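Local coordinates for protein glycoside hydrolase family 81 (Clostridium thermocellum, PDB 6FOP) that probably hydrolyses beta-1,3-glucans such as laminarin as a family 81 glycoside hydrolase associated with the bacterial cellulosome, at residues H56-K61 and I67-P72; E41-W46 and L51-H56; Q429-D434 and E509-K514; A503-G508 and T670-V675; R322-L327 and S350-I355. All blocks are in the same frame, centred on the assembly; numbering follows the deposited sequence. Where two conformers were deposited one is given.

Interaction 1 of 5, residues H56-K61 and I67-P72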
# COMPACT_ATOMS: atom_id res chain seq x y z
N HIS A 56 5.60 0.61 14.67
CA HIS A 56 4.79 -0.47 15.26
C HIS A 56 5.63 -1.71 15.61
O HIS A 56 6.25 -2.30 14.73
CB HIS A 56 3.61 -0.93 14.37
CG HIS A 56 2.67 0.16 13.92
ND1 HIS A 56 2.17 0.17 12.64
CD2 HIS A 56 2.12 1.22 14.55
CE1 HIS A 56 1.36 1.21 12.49
NE2 HIS A 56 1.28 1.85 13.64
N PRO A 57 5.66 -2.12 16.88
CA PRO A 57 4.83 -1.59 17.98
C PRO A 57 5.25 -0.21 18.52
O PRO A 57 4.49 0.40 19.27
CB PRO A 57 4.95 -2.70 19.04
CG PRO A 57 6.31 -3.27 18.76
CD PRO A 57 6.38 -3.34 17.27
N LEU A 58 6.46 0.21 18.21
CA LEU A 58 6.97 1.51 18.69
C LEU A 58 6.61 2.67 17.79
O LEU A 58 6.46 2.52 16.55
CB LEU A 58 8.50 1.49 18.80
CG LEU A 58 9.08 0.52 19.84
CD1 LEU A 58 10.57 0.33 19.65
CD2 LEU A 58 8.84 1.00 21.24
N THR A 59 6.55 3.84 18.39
CA THR A 59 6.46 5.08 17.65
C THR A 59 7.53 6.03 18.11
O THR A 59 8.01 5.94 19.26
CB THR A 59 5.05 5.71 17.73
OG1 THR A 59 4.80 6.15 19.06
CG2 THR A 59 3.97 4.70 17.33
N PHE A 60 7.88 6.98 17.25
CA PHE A 60 9.01 7.87 17.50
C PHE A 60 8.71 9.28 17.05
O PHE A 60 7.82 9.50 16.22
CB PHE A 60 10.27 7.39 16.75
CG PHE A 60 10.61 5.95 16.98
CD1 PHE A 60 11.37 5.58 18.09
CD2 PHE A 60 10.17 4.95 16.10
CE1 PHE A 60 11.66 4.25 18.32
CE2 PHE A 60 10.45 3.62 16.34
CZ PHE A 60 11.23 3.27 17.45
N LYS A 61 9.47 10.25 17.54
CA LYS A 61 9.44 11.57 16.94
C LYS A 61 10.76 12.26 17.18
O LYS A 61 11.23 12.31 18.33
CB LYS A 61 8.29 12.42 17.49
CG LYS A 61 8.10 13.71 16.69
CD LYS A 61 6.97 14.59 17.20
CE LYS A 61 7.38 15.31 18.46
NZ LYS A 61 6.25 16.15 18.96
N ILE A 67 15.35 11.86 20.28
CA ILE A 67 14.34 10.97 19.68
C ILE A 67 13.33 10.52 20.73
O ILE A 67 13.67 9.75 21.65
CB ILE A 67 14.98 9.71 19.04
CG1 ILE A 67 16.17 10.05 18.12
CG2 ILE A 67 13.91 8.96 18.25
CD1 ILE A 67 17.54 9.95 18.76
N GLU A 68 12.08 10.99 20.60
CA GLU A 68 11.02 10.48 21.46
C GLU A 68 10.75 9.04 21.08
O GLU A 68 10.71 8.72 19.90
CB GLU A 68 9.71 11.26 21.31
CG GLU A 68 9.82 12.74 21.65
CD GLU A 68 8.49 13.43 21.75
OE1 GLU A 68 7.49 12.92 21.20
OE2 GLU A 68 8.44 14.53 22.36
N VAL A 69 10.50 8.22 22.08
CA VAL A 69 10.14 6.82 21.97
C VAL A 69 8.86 6.58 22.74
O VAL A 69 8.73 7.04 23.90
CB VAL A 69 11.24 5.90 22.53
CG1 VAL A 69 10.82 4.43 22.45
CG2 VAL A 69 12.57 6.12 21.82
N GLY A 70 7.92 5.85 22.16
CA GLY A 70 6.72 5.48 22.90
C GLY A 70 6.02 4.25 22.36
O GLY A 70 6.28 3.81 21.23
N LYS A 71 5.08 3.75 23.16
CA LYS A 71 4.15 2.74 22.74
C LYS A 71 2.78 3.36 22.89
O LYS A 71 2.39 3.71 23.99
CB LYS A 71 4.22 1.44 23.55
CG LYS A 71 3.34 0.35 22.89
CD LYS A 71 3.44 -0.98 23.56
CE LYS A 71 2.52 -1.98 22.90
NZ LYS A 71 1.11 -1.76 23.26
N PRO A 72 2.01 3.49 21.79
CA PRO A 72 0.71 4.16 21.91
C PRO A 72 -0.26 3.54 22.89
O PRO A 72 -0.33 2.31 23.00
CB PRO A 72 0.15 4.09 20.48
CG PRO A 72 1.39 4.07 19.63
CD PRO A 72 2.36 3.23 20.39
O HOH W 1 7.33 16.83 21.38
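Glu68 OE2 accepts a hydrogen bond from a water that in turn accepts one from Lys61 NZ, each 2.7 Å long, and is salt-bridged by Lys63 at the end of the first strand. The Lys61 and Glu68 side chains run alongside each other in the same direction. A bend in the lysine chain (chi3 76°) brings Lys61 CE to 3.6 Å from Glu68 OE1, while NZ stays beyond salt-bridge distance of that oxygen. Glu68 OE1 has its own hydrogen bond with His85 NE2, and the other ring nitrogen, ND1, bonds to Thr59 OG1, tying together two side chains of one sheet face.

The backbones of strands 59-63 and 66-70 form a hairpin with two antiparallel hydrogen-bonded pairs here. Glu68 N donates to Lys61 O at 2.8 Å, and Thr59 N to Gly70 O at 2.9 Å, nearly straight at 170°. Past the latter pair, Thr59 CG2 and Pro72 CG meet tip to tip, 3.5 Å apart.

The intervening non-hydrogen-bonded pair turns to the other face, where Val69 CG2 comes to the edge of the Phe60 ring, 4.0 Å from CD1. Leu58 and Val69 continue this apolar face onto Tyr172 of a neighbouring strand. The hairpin is thus two-faced, and the lysines and imidazole around Glu68 would favour an ionised carboxylate within a largely buried contact.

Interaction 2 of 5, residues E41-W46 and L51-H56. With MG (magnesium ion), chain Y.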
# COMPACT_ATOMS: atom_id res chain seq x y z
N GLU A 41 8.26 6.51 7.32
CA GLU A 41 9.45 7.23 7.77
C GLU A 41 9.60 8.60 7.09
O GLU A 41 10.51 9.36 7.39
CB GLU A 41 10.71 6.40 7.57
CG GLU A 41 11.24 6.35 6.13
CD GLU A 41 10.44 5.54 5.14
OE1 GLU A 41 9.65 4.68 5.55
OE2 GLU A 41 10.73 5.72 3.91
N SER A 42 8.72 8.91 6.13
CA SER A 42 8.98 9.99 5.18
C SER A 42 9.14 11.36 5.77
O SER A 42 9.84 12.18 5.20
CB SER A 42 7.90 10.00 4.11
OG SER A 42 7.90 8.78 3.41
N SER A 43 8.48 11.65 6.90
CA SER A 43 8.53 13.02 7.45
C SER A 43 9.94 13.44 7.91
O SER A 43 10.24 14.64 7.97
CB SER A 43 7.55 13.22 8.59
OG SER A 43 7.98 12.58 9.79
N ILE A 44 10.80 12.47 8.16
CA ILE A 44 12.21 12.76 8.43
C ILE A 44 12.86 13.56 7.31
O ILE A 44 13.63 14.48 7.59
CB ILE A 44 13.02 11.49 8.68
CG1 ILE A 44 12.47 10.70 9.88
CG2 ILE A 44 14.49 11.80 8.92
CD1 ILE A 44 12.98 9.28 9.95
N LEU A 45 12.50 13.23 6.06
CA LEU A 45 13.08 13.86 4.88
C LEU A 45 12.55 15.26 4.62
O LEU A 45 13.28 16.12 4.10
CB LEU A 45 12.82 13.00 3.63
CG LEU A 45 13.56 11.66 3.60
CD1 LEU A 45 12.83 10.67 2.72
CD2 LEU A 45 15.01 11.84 3.17
N TRP A 46 11.26 15.48 4.93
CA TRP A 46 10.59 16.73 4.55
C TRP A 46 10.65 17.81 5.63
O TRP A 46 10.60 19.01 5.33
CB TRP A 46 9.12 16.43 4.22
CG TRP A 46 8.87 15.58 2.98
CD1 TRP A 46 8.98 14.23 2.88
CD2 TRP A 46 8.38 16.05 1.73
NE1 TRP A 46 8.61 13.81 1.61
CE2 TRP A 46 8.24 14.92 0.89
CE3 TRP A 46 8.05 17.30 1.23
CZ2 TRP A 46 7.74 15.02 -0.41
CZ3 TRP A 46 7.57 17.40 -0.06
CH2 TRP A 46 7.43 16.26 -0.87
N LEU A 51 7.75 14.43 11.93
CA LEU A 51 6.45 14.24 12.58
C LEU A 51 6.49 12.85 13.23
O LEU A 51 7.51 12.14 13.11
CB LEU A 51 5.29 14.37 11.57
CG LEU A 51 4.81 15.80 11.31
CD1 LEU A 51 4.12 16.41 12.51
CD2 LEU A 51 5.90 16.72 10.79
N PRO A 52 5.44 12.47 13.94
CA PRO A 52 5.50 11.13 14.54
C PRO A 52 5.68 10.02 13.52
O PRO A 52 5.06 10.04 12.44
CB PRO A 52 4.17 11.02 15.30
CG PRO A 52 3.84 12.44 15.63
CD PRO A 52 4.22 13.18 14.38
N ILE A 53 6.48 9.02 13.91
CA ILE A 53 6.94 7.94 13.05
C ILE A 53 6.29 6.66 13.55
O ILE A 53 6.61 6.18 14.63
CB ILE A 53 8.48 7.80 13.12
CG1 ILE A 53 9.18 9.14 12.87
CG2 ILE A 53 8.96 6.70 12.18
CD1 ILE A 53 9.01 9.69 11.48
N TYR A 54 5.35 6.10 12.76
CA TYR A 54 4.56 4.98 13.21
C TYR A 54 5.15 3.69 12.68
O TYR A 54 4.78 3.21 11.62
CB TYR A 54 3.07 5.15 12.84
CG TYR A 54 2.40 6.27 13.63
CD1 TYR A 54 2.41 7.58 13.15
CD2 TYR A 54 1.83 6.04 14.88
CE1 TYR A 54 1.84 8.62 13.89
CE2 TYR A 54 1.28 7.08 15.60
CZ TYR A 54 1.27 8.36 15.10
OH TYR A 54 0.71 9.35 15.87
N ALA A 55 6.12 3.16 13.42
CA ALA A 55 6.80 1.94 13.06
C ALA A 55 6.03 0.69 13.42
O ALA A 55 5.77 -0.15 12.53
CB ALA A 55 8.20 1.91 13.69
N HIS A 56 5.60 0.61 14.67
CA HIS A 56 4.79 -0.47 15.26
C HIS A 56 5.63 -1.71 15.61
O HIS A 56 6.25 -2.30 14.73
CB HIS A 56 3.61 -0.93 14.37
CG HIS A 56 2.67 0.16 13.92
ND1 HIS A 56 2.17 0.17 12.64
CD2 HIS A 56 2.12 1.22 14.55
CE1 HIS A 56 1.36 1.21 12.49
NE2 HIS A 56 1.28 1.85 13.64
MG MG Y . 14.27 15.86 9.32
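A magnesium site built from backbone carbonyls borders this contact: Ile44 O, in the weakly bonded helical turn 43-46, lies 2.3 Å from the metal, and the adjoining Ser43 and Ile44 side chains meet Leu51 and Ile53 where the chain returns. Asn47 O and Tyr49 O, from the connection between the two segments, and Ala102 O also bind the ion.

The polar link is made by Ser43. Its hydroxyl, lodged between the backbone N and the carbonyl carbon (chi1 74°), faces the returning chain, and Leu51 N donates to Ser43 OG at 2.8 Å. Leu51 CB lies against the same group, 3.7 Å from Ser43 OG.

Further along, Ile53 was modelled in two conformers; in one of them Ile53 CD1 comes 3.9 Å from Ile44 CG1, so this apolar contact is less certain.

The serine hydroxyl therefore satisfies a main-chain N-H just ahead of the strand containing Ile53 and Tyr54, while three carbonyl oxygens of the same short excursion, with Ala102 O, hold the metal. Metal binding and the Ser43 bond together tie down the connection, and the cation is met here by four neutral main-chain carbonyls, whose partial negative charge probably helps to hold it.

Interaction 3 of 5, residues Q429-D434 and E509-K514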
# COMPACT_ATOMS: atom_id res chain seq x y z
N GLN A 429 -4.93 -2.18 -21.52
CA GLN A 429 -5.99 -2.57 -22.45
C GLN A 429 -5.54 -2.39 -23.91
O GLN A 429 -5.86 -3.24 -24.76
CB GLN A 429 -7.26 -1.79 -22.18
CG GLN A 429 -7.95 -2.07 -20.85
CD GLN A 429 -8.41 -3.50 -20.68
OE1 GLN A 429 -8.50 -4.26 -21.64
NE2 GLN A 429 -8.70 -3.90 -19.45
N ILE A 430 -4.79 -1.32 -24.21
CA ILE A 430 -4.23 -1.19 -25.54
C ILE A 430 -3.25 -2.33 -25.83
O ILE A 430 -3.30 -2.95 -26.91
CB ILE A 430 -3.58 0.18 -25.77
CG1 ILE A 430 -4.62 1.28 -25.67
CG2 ILE A 430 -2.87 0.22 -27.12
CD1 ILE A 430 -4.03 2.64 -25.52
N ALA A 431 -2.37 -2.63 -24.87
CA ALA A 431 -1.38 -3.70 -25.06
C ALA A 431 -1.95 -5.08 -25.37
O ALA A 431 -1.39 -5.83 -26.16
CB ALA A 431 -0.46 -3.77 -23.86
N LEU A 432 -3.11 -5.38 -24.78
CA LEU A 432 -3.79 -6.66 -25.01
C LEU A 432 -4.29 -6.76 -26.46
O LEU A 432 -4.49 -7.86 -26.96
CB LEU A 432 -4.98 -6.81 -24.05
CG LEU A 432 -4.57 -7.06 -22.60
CD1 LEU A 432 -5.74 -6.81 -21.66
CD2 LEU A 432 -4.03 -8.48 -22.44
N ARG A 433 -4.47 -5.62 -27.11
CA ARG A 433 -5.00 -5.53 -28.47
C ARG A 433 -3.98 -5.17 -29.52
O ARG A 433 -4.21 -5.39 -30.71
CB ARG A 433 -6.12 -4.49 -28.49
CG ARG A 433 -7.32 -4.89 -27.64
CD ARG A 433 -8.17 -3.70 -27.31
NE ARG A 433 -9.40 -4.11 -26.65
CZ ARG A 433 -9.54 -4.41 -25.35
NH1 ARG A 433 -8.51 -4.29 -24.53
NH2 ARG A 433 -10.69 -4.78 -24.86
N ASP A 434 -2.84 -4.61 -29.12
CA ASP A 434 -1.93 -4.00 -30.05
C ASP A 434 -0.52 -4.13 -29.48
O ASP A 434 -0.05 -3.23 -28.76
CB ASP A 434 -2.30 -2.56 -30.34
CG ASP A 434 -1.45 -1.92 -31.39
OD1 ASP A 434 -0.40 -2.49 -31.73
OD2 ASP A 434 -1.81 -0.81 -31.84
N GLU A 509 1.53 -9.21 -18.32
CA GLU A 509 1.11 -10.38 -19.06
C GLU A 509 0.91 -10.05 -20.55
O GLU A 509 1.32 -10.82 -21.41
CB GLU A 509 -0.17 -10.95 -18.46
CG GLU A 509 -0.65 -12.25 -19.09
CD GLU A 509 0.27 -13.44 -18.91
OE1 GLU A 509 1.30 -13.39 -18.17
OE2 GLU A 509 -0.02 -14.46 -19.54
N ALA A 510 0.34 -8.88 -20.85
CA ALA A 510 0.10 -8.50 -22.26
C ALA A 510 1.40 -8.36 -23.04
O ALA A 510 1.44 -8.63 -24.24
CB ALA A 510 -0.66 -7.20 -22.34
N THR A 511 2.45 -7.89 -22.38
CA THR A 511 3.73 -7.64 -23.04
C THR A 511 4.72 -8.78 -22.89
O THR A 511 5.85 -8.69 -23.38
CB THR A 511 4.36 -6.32 -22.56
OG1 THR A 511 4.60 -6.39 -21.15
CG2 THR A 511 3.46 -5.11 -22.86
N GLY A 512 4.31 -9.87 -22.24
CA GLY A 512 5.21 -11.01 -22.02
C GLY A 512 6.36 -10.76 -21.07
O GLY A 512 7.42 -11.39 -21.21
N ASN A 513 6.18 -9.84 -20.13
CA ASN A 513 7.21 -9.46 -19.18
C ASN A 513 6.86 -10.04 -17.80
O ASN A 513 6.05 -9.47 -17.04
CB ASN A 513 7.39 -7.95 -19.16
CG ASN A 513 8.55 -7.51 -18.30
OD1 ASN A 513 8.85 -8.13 -17.27
ND2 ASN A 513 9.20 -6.43 -18.70
N LYS A 514 7.46 -11.19 -17.49
CA LYS A 514 7.13 -11.90 -16.25
C LYS A 514 7.57 -11.12 -15.03
O LYS A 514 6.91 -11.17 -14.00
CB LYS A 514 7.71 -13.32 -16.22
CG LYS A 514 7.07 -14.29 -17.20
CD LYS A 514 7.52 -15.73 -16.97
CE LYS A 514 7.22 -16.62 -18.17
NZ LYS A 514 5.78 -16.70 -18.50
O HOH W 2 1.41 -6.35 -25.94
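Ala510 CB is overlapped by both Ala431 and Leu432, the methyl of helix 494-511 fitting against two consecutive residues of helix 416-433. Leu432 CD2 lies 3.6 Å from Ala510 CB, and the leucine CG also lies within van der Waals distance. With CG anti to the carbonyl carbon (chi1 -71°), the leucine branch swings over the alanine although its CB does not head there. From the preceding position Ala431 CB meets Ala510 CB methyl to methyl, 3.8 Å apart. The short side chain of Ala510 is consistent with the close backbone approach, Leu432 CA and Ala510 CA being 5.1 Å apart.

A water donates to Ala431 O at 2.9 Å and to Ala510 O at 2.8 Å, so carbonyls near the two helix ends share one polar bridge beside the methyl contact. Past it, Gly512, with positive phi, closes helix 494-511 in a Schellman motif, and Asn513 OD1 caps Ile516 N at the start of the next helix.

Within helix 416-433, Arg433 NH1 reaches back one turn to donate to Gln429 O and Gln429 OE1, each 2.9 Å away and close to the guanidinium plane; Glu357 pairs with Arg433 NE.

Around the contact in the helical C-terminal domain, Ala438 of helix 435-438 touches Ala431, and Pro307 and Ala689 of loops lie against Leu432; helix 362-379 packs on Ile430 of the same helix 416-433.

Interaction 4 of 5, residues A503-G508 and T670-V675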
# COMPACT_ATOMS: atom_id res chain seq x y z
N ALA A 503 -3.60 -3.23 -13.07
CA ALA A 503 -3.13 -2.75 -14.36
C ALA A 503 -1.71 -3.24 -14.65
O ALA A 503 -1.40 -3.55 -15.80
CB ALA A 503 -3.19 -1.23 -14.42
N ILE A 504 -0.84 -3.26 -13.63
CA ILE A 504 0.52 -3.78 -13.79
C ILE A 504 0.51 -5.27 -14.15
O ILE A 504 1.27 -5.72 -15.03
CB ILE A 504 1.35 -3.49 -12.53
CG1 ILE A 504 1.61 -1.99 -12.42
CG2 ILE A 504 2.68 -4.21 -12.59
CD1 ILE A 504 2.32 -1.57 -11.16
N ILE A 505 -0.37 -6.04 -13.52
CA ILE A 505 -0.51 -7.46 -13.89
C ILE A 505 -0.85 -7.58 -15.38
O ILE A 505 -0.22 -8.34 -16.14
CB ILE A 505 -1.60 -8.18 -13.06
CG1 ILE A 505 -1.25 -8.18 -11.56
CG2 ILE A 505 -1.82 -9.61 -13.56
CD1 ILE A 505 -2.33 -8.76 -10.67
N LEU A 506 -1.88 -6.83 -15.79
CA LEU A 506 -2.32 -6.91 -17.18
C LEU A 506 -1.25 -6.45 -18.14
O LEU A 506 -1.05 -7.09 -19.18
CB LEU A 506 -3.59 -6.09 -17.41
CG LEU A 506 -4.88 -6.49 -16.70
CD1 LEU A 506 -6.02 -5.52 -17.00
CD2 LEU A 506 -5.25 -7.94 -17.05
N TRP A 507 -0.55 -5.36 -17.82
CA TRP A 507 0.54 -4.90 -18.68
C TRP A 507 1.64 -5.93 -18.84
O TRP A 507 2.10 -6.22 -19.93
CB TRP A 507 1.12 -3.59 -18.12
CG TRP A 507 2.27 -3.10 -18.91
CD1 TRP A 507 3.60 -3.31 -18.64
CD2 TRP A 507 2.24 -2.37 -20.14
NE1 TRP A 507 4.38 -2.75 -19.62
CE2 TRP A 507 3.57 -2.18 -20.56
CE3 TRP A 507 1.20 -1.86 -20.94
CZ2 TRP A 507 3.91 -1.46 -21.71
CZ3 TRP A 507 1.53 -1.17 -22.08
CH2 TRP A 507 2.87 -0.98 -22.46
N GLY A 508 2.07 -6.49 -17.72
CA GLY A 508 3.11 -7.49 -17.75
C GLY A 508 2.73 -8.72 -18.53
O GLY A 508 3.49 -9.20 -19.37
N THR A 670 -2.80 -20.43 -14.29
CA THR A 670 -2.66 -19.35 -15.26
C THR A 670 -2.89 -18.01 -14.56
O THR A 670 -3.54 -17.99 -13.52
CB THR A 670 -3.63 -19.58 -16.46
OG1 THR A 670 -3.16 -18.91 -17.62
CG2 THR A 670 -5.04 -19.14 -16.12
N PRO A 671 -2.38 -16.89 -15.12
CA PRO A 671 -2.52 -15.64 -14.35
C PRO A 671 -3.88 -14.95 -14.52
O PRO A 671 -4.29 -14.25 -13.61
CB PRO A 671 -1.42 -14.73 -14.89
CG PRO A 671 -0.76 -15.45 -15.99
CD PRO A 671 -1.28 -16.84 -16.10
N LEU A 672 -4.56 -15.12 -15.66
CA LEU A 672 -5.78 -14.36 -15.95
C LEU A 672 -6.95 -15.33 -16.00
O LEU A 672 -7.18 -16.01 -17.00
CB LEU A 672 -5.63 -13.56 -17.23
CG LEU A 672 -4.41 -12.64 -17.32
CD1 LEU A 672 -4.40 -11.92 -18.68
CD2 LEU A 672 -4.35 -11.66 -16.18
N TYR A 673 -7.67 -15.41 -14.90
CA TYR A 673 -8.84 -16.27 -14.77
C TYR A 673 -9.73 -15.75 -13.66
O TYR A 673 -9.32 -14.91 -12.86
CB TYR A 673 -8.46 -17.72 -14.49
CG TYR A 673 -7.89 -17.96 -13.10
CD1 TYR A 673 -6.53 -17.75 -12.82
CD2 TYR A 673 -8.69 -18.46 -12.08
CE1 TYR A 673 -6.02 -18.00 -11.55
CE2 TYR A 673 -8.20 -18.72 -10.82
CZ TYR A 673 -6.86 -18.51 -10.56
OH TYR A 673 -6.40 -18.82 -9.30
N SER A 674 -10.96 -16.26 -13.64
CA SER A 674 -11.83 -16.16 -12.45
C SER A 674 -12.86 -17.28 -12.51
O SER A 674 -13.25 -17.74 -13.61
CB SER A 674 -12.51 -14.79 -12.29
OG SER A 674 -11.57 -13.79 -11.93
N VAL A 675 -13.32 -17.69 -11.34
CA VAL A 675 -14.35 -18.71 -11.21
C VAL A 675 -15.54 -18.12 -10.49
O VAL A 675 -15.39 -17.39 -9.51
CB VAL A 675 -13.85 -19.95 -10.45
CG1 VAL A 675 -14.90 -21.06 -10.43
CG2 VAL A 675 -12.55 -20.46 -11.08
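Leu672 meets Ile505 and Leu506 where the chain leads into strand 673-678 of the C-terminal antiparallel sheet, joining that sheet to helix 494-511 of the family 81 helical domain. Followed in order, the second segment first presents Pro671, whose CB points toward residues 503-508 without touching them; its ring packs instead on Glu509, one turn on, and on Arg517 of helix 514-534.

Leu672 comes next and carries the contact. Its CG is anti to the carbonyl carbon (chi1 -53°), and the extended chain ends with CD2 inserted at the two helix residues. Ile505 CG2 lies 4.2 Å from Leu672 CD2, the isoleucine and leucine sliding past each other in opposite directions. Other helices back these residues, Ile521 and Tyr524 packing on Ile505 and Ala428 on Leu506.

The Leu672 backbone is already paired with Tyr687 in the sheet, and the hydroxyl of Tyr673, which makes no contact with residues 503-508, bonds to Ser239 OG. Ser674 donates from OG to Tyr673 O at 2.7 Å, and Val675 continues the strand. The contact is thus wholly apolar and made by methyl groups, its nearest pair being Leu506 CD2 and Leu672 CD2, 3.9 Å apart on obliquely set side chains.

Interaction 5 of 5, residues R322-L327 and S350-I355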
# COMPACT_ATOMS: atom_id res chain seq x y z
N ARG A 322 -27.08 0.76 -26.56
CA ARG A 322 -27.39 2.18 -26.48
C ARG A 322 -26.56 2.89 -25.41
O ARG A 322 -26.08 4.02 -25.64
CB ARG A 322 -28.89 2.40 -26.22
CG ARG A 322 -29.25 3.86 -25.97
CD ARG A 322 -30.75 4.08 -26.00
NE ARG A 322 -31.49 3.18 -25.13
CZ ARG A 322 -31.64 3.33 -23.82
NH1 ARG A 322 -31.10 4.38 -23.19
NH2 ARG A 322 -32.33 2.42 -23.13
N TYR A 323 -26.37 2.25 -24.27
CA TYR A 323 -25.51 2.84 -23.25
C TYR A 323 -24.08 3.05 -23.76
O TYR A 323 -23.47 4.07 -23.47
CB TYR A 323 -25.48 2.00 -21.95
CG TYR A 323 -26.83 1.67 -21.36
CD1 TYR A 323 -27.95 2.45 -21.58
CD2 TYR A 323 -27.00 0.52 -20.59
CE1 TYR A 323 -29.18 2.10 -21.05
CE2 TYR A 323 -28.21 0.16 -20.06
CZ TYR A 323 -29.33 0.93 -20.33
OH TYR A 323 -30.54 0.55 -19.79
N ILE A 324 -23.59 2.10 -24.55
CA ILE A 324 -22.28 2.23 -25.19
C ILE A 324 -22.26 3.43 -26.15
O ILE A 324 -21.33 4.21 -26.13
CB ILE A 324 -21.86 0.92 -25.85
CG1 ILE A 324 -21.44 -0.10 -24.77
CG2 ILE A 324 -20.76 1.12 -26.88
CD1 ILE A 324 -20.14 0.23 -24.04
N ASN A 325 -23.31 3.58 -26.95
CA ASN A 325 -23.40 4.74 -27.85
C ASN A 325 -23.48 6.06 -27.09
O ASN A 325 -22.89 7.06 -27.52
CB ASN A 325 -24.57 4.61 -28.81
CG ASN A 325 -24.29 3.61 -29.92
OD1 ASN A 325 -23.15 3.41 -30.33
ND2 ASN A 325 -25.34 3.00 -30.42
N GLU A 326 -24.20 6.07 -25.97
CA GLU A 326 -24.29 7.27 -25.16
C GLU A 326 -22.90 7.65 -24.63
O GLU A 326 -22.52 8.82 -24.68
CB GLU A 326 -25.32 7.07 -24.02
CG GLU A 326 -26.76 7.01 -24.54
CD GLU A 326 -27.81 6.52 -23.55
OE1 GLU A 326 -27.48 6.16 -22.41
OE2 GLU A 326 -29.03 6.51 -23.94
N LEU A 327 -22.14 6.67 -24.16
CA LEU A 327 -20.79 6.94 -23.70
C LEU A 327 -19.88 7.37 -24.84
O LEU A 327 -19.03 8.24 -24.65
CB LEU A 327 -20.23 5.71 -22.98
CG LEU A 327 -18.81 5.86 -22.45
CD1 LEU A 327 -18.69 6.96 -21.40
CD2 LEU A 327 -18.34 4.54 -21.92
N SER A 350 -11.47 2.43 -20.55
CA SER A 350 -10.85 1.11 -20.42
C SER A 350 -11.82 0.01 -20.04
O SER A 350 -11.67 -1.14 -20.48
CB SER A 350 -9.73 1.16 -19.38
OG SER A 350 -8.70 2.05 -19.74
N CYS A 351 -12.80 0.37 -19.20
CA CYS A 351 -13.82 -0.56 -18.76
C CYS A 351 -14.97 -0.73 -19.77
O CYS A 351 -15.59 -1.79 -19.81
CB CYS A 351 -14.33 -0.16 -17.38
SG CYS A 351 -13.13 -0.34 -16.05
N ALA A 352 -15.21 0.28 -20.60
CA ALA A 352 -16.30 0.18 -21.60
C ALA A 352 -15.85 -0.45 -22.91
O ALA A 352 -16.66 -1.04 -23.63
CB ALA A 352 -16.85 1.55 -21.88
N LEU A 353 -14.56 -0.32 -23.24
CA LEU A 353 -14.02 -0.79 -24.51
C LEU A 353 -14.39 -2.25 -24.82
O LEU A 353 -14.93 -2.54 -25.91
CB LEU A 353 -12.51 -0.56 -24.53
CG LEU A 353 -11.74 -1.13 -25.72
CD1 LEU A 353 -12.28 -0.61 -27.06
CD2 LEU A 353 -10.26 -0.84 -25.58
N PRO A 354 -14.13 -3.19 -23.90
CA PRO A 354 -14.45 -4.58 -24.22
C PRO A 354 -15.94 -4.84 -24.42
O PRO A 354 -16.32 -5.78 -25.14
CB PRO A 354 -13.91 -5.36 -23.02
CG PRO A 354 -13.78 -4.36 -21.95
CD PRO A 354 -13.44 -3.07 -22.61
N ILE A 355 -16.78 -4.04 -23.75
CA ILE A 355 -18.23 -4.19 -23.89
C ILE A 355 -18.63 -3.81 -25.32
O ILE A 355 -19.42 -4.51 -25.97
CB ILE A 355 -18.97 -3.39 -22.82
CG1 ILE A 355 -18.53 -3.85 -21.41
CG2 ILE A 355 -20.48 -3.50 -22.99
CD1 ILE A 355 -19.00 -2.97 -20.27
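Apolar side chains of two successive helices, Ile324 and Leu327 on one and Ala352 and Ile355 on the other, pack together in the helical C-terminal domain. The N-to-C directions of the segments of helices 317-329 and 339-359 make an angle of 135°, an oblique antiparallel crossing, with axes 10.6 Å apart at their closest.

Among the apolar contacts, Ile324 touches both Ala352 and Ile355. Ile324 CD1 lies 3.9 Å from Ile355 CG2, and the same methyl comes 3.7 Å from Ala352 O. One turn on, Leu327 has its CG anti to the backbone N (chi1 180°), which, with chi2 62°, sets the CD2 branch against the alanine methyl. The neighbouring helices close around this patch: Ala364 and Ala647 pack on Ile324, Phe368 on Leu327 and His651 on Ile355.

In backbone hydrogen bonding, helix 317-329 is regular here, whereas helix 339-359 is kinked: Pro354 has no N-H to give, and Ile355 N makes a weak bond of 3.0 Å to Ala352 O.

Charged groups occur on another side of the first helix, where Arg322 NH1 and Glu326 OE2 form a salt bridge of 3.1 Å across one turn, approached on the syn side of the carboxylate. Glu636 pairs with Arg322 NH2 and bonds to Tyr323 OH. The tightest point between the helices remains Leu327 CD2 against Ala352 CB at 3.3 Å, shorter than usual for two methyl carbons.

Interactions 1 and 2 adjoin in the N-terminal beta region, sharing His56 and one sheet: Phe60 O and Ile53 N, 2.7 Å apart, probably hydrogen-bond strands 59-63 and 53-54. They lie across the chain's centre from the other three, about 45 Å between centres for interactions 1 and 3. Polar bonds define this pair, whereas interactions 3, 4 and 5 join helices or a strand through methyl groups. Interactions 3 and 4 use successive turns of helix 494-511, and Trp507 CZ3 touches Ala431 CB at 3.7 Å. Arg433 links interaction 3 to interaction 5 by packing on Leu353 and Pro354. Waters bridge side-chain charges in buried interaction 1 and main-chain carbonyls in partly buried interaction 3; interactions 2, 4 and 5 are also buried.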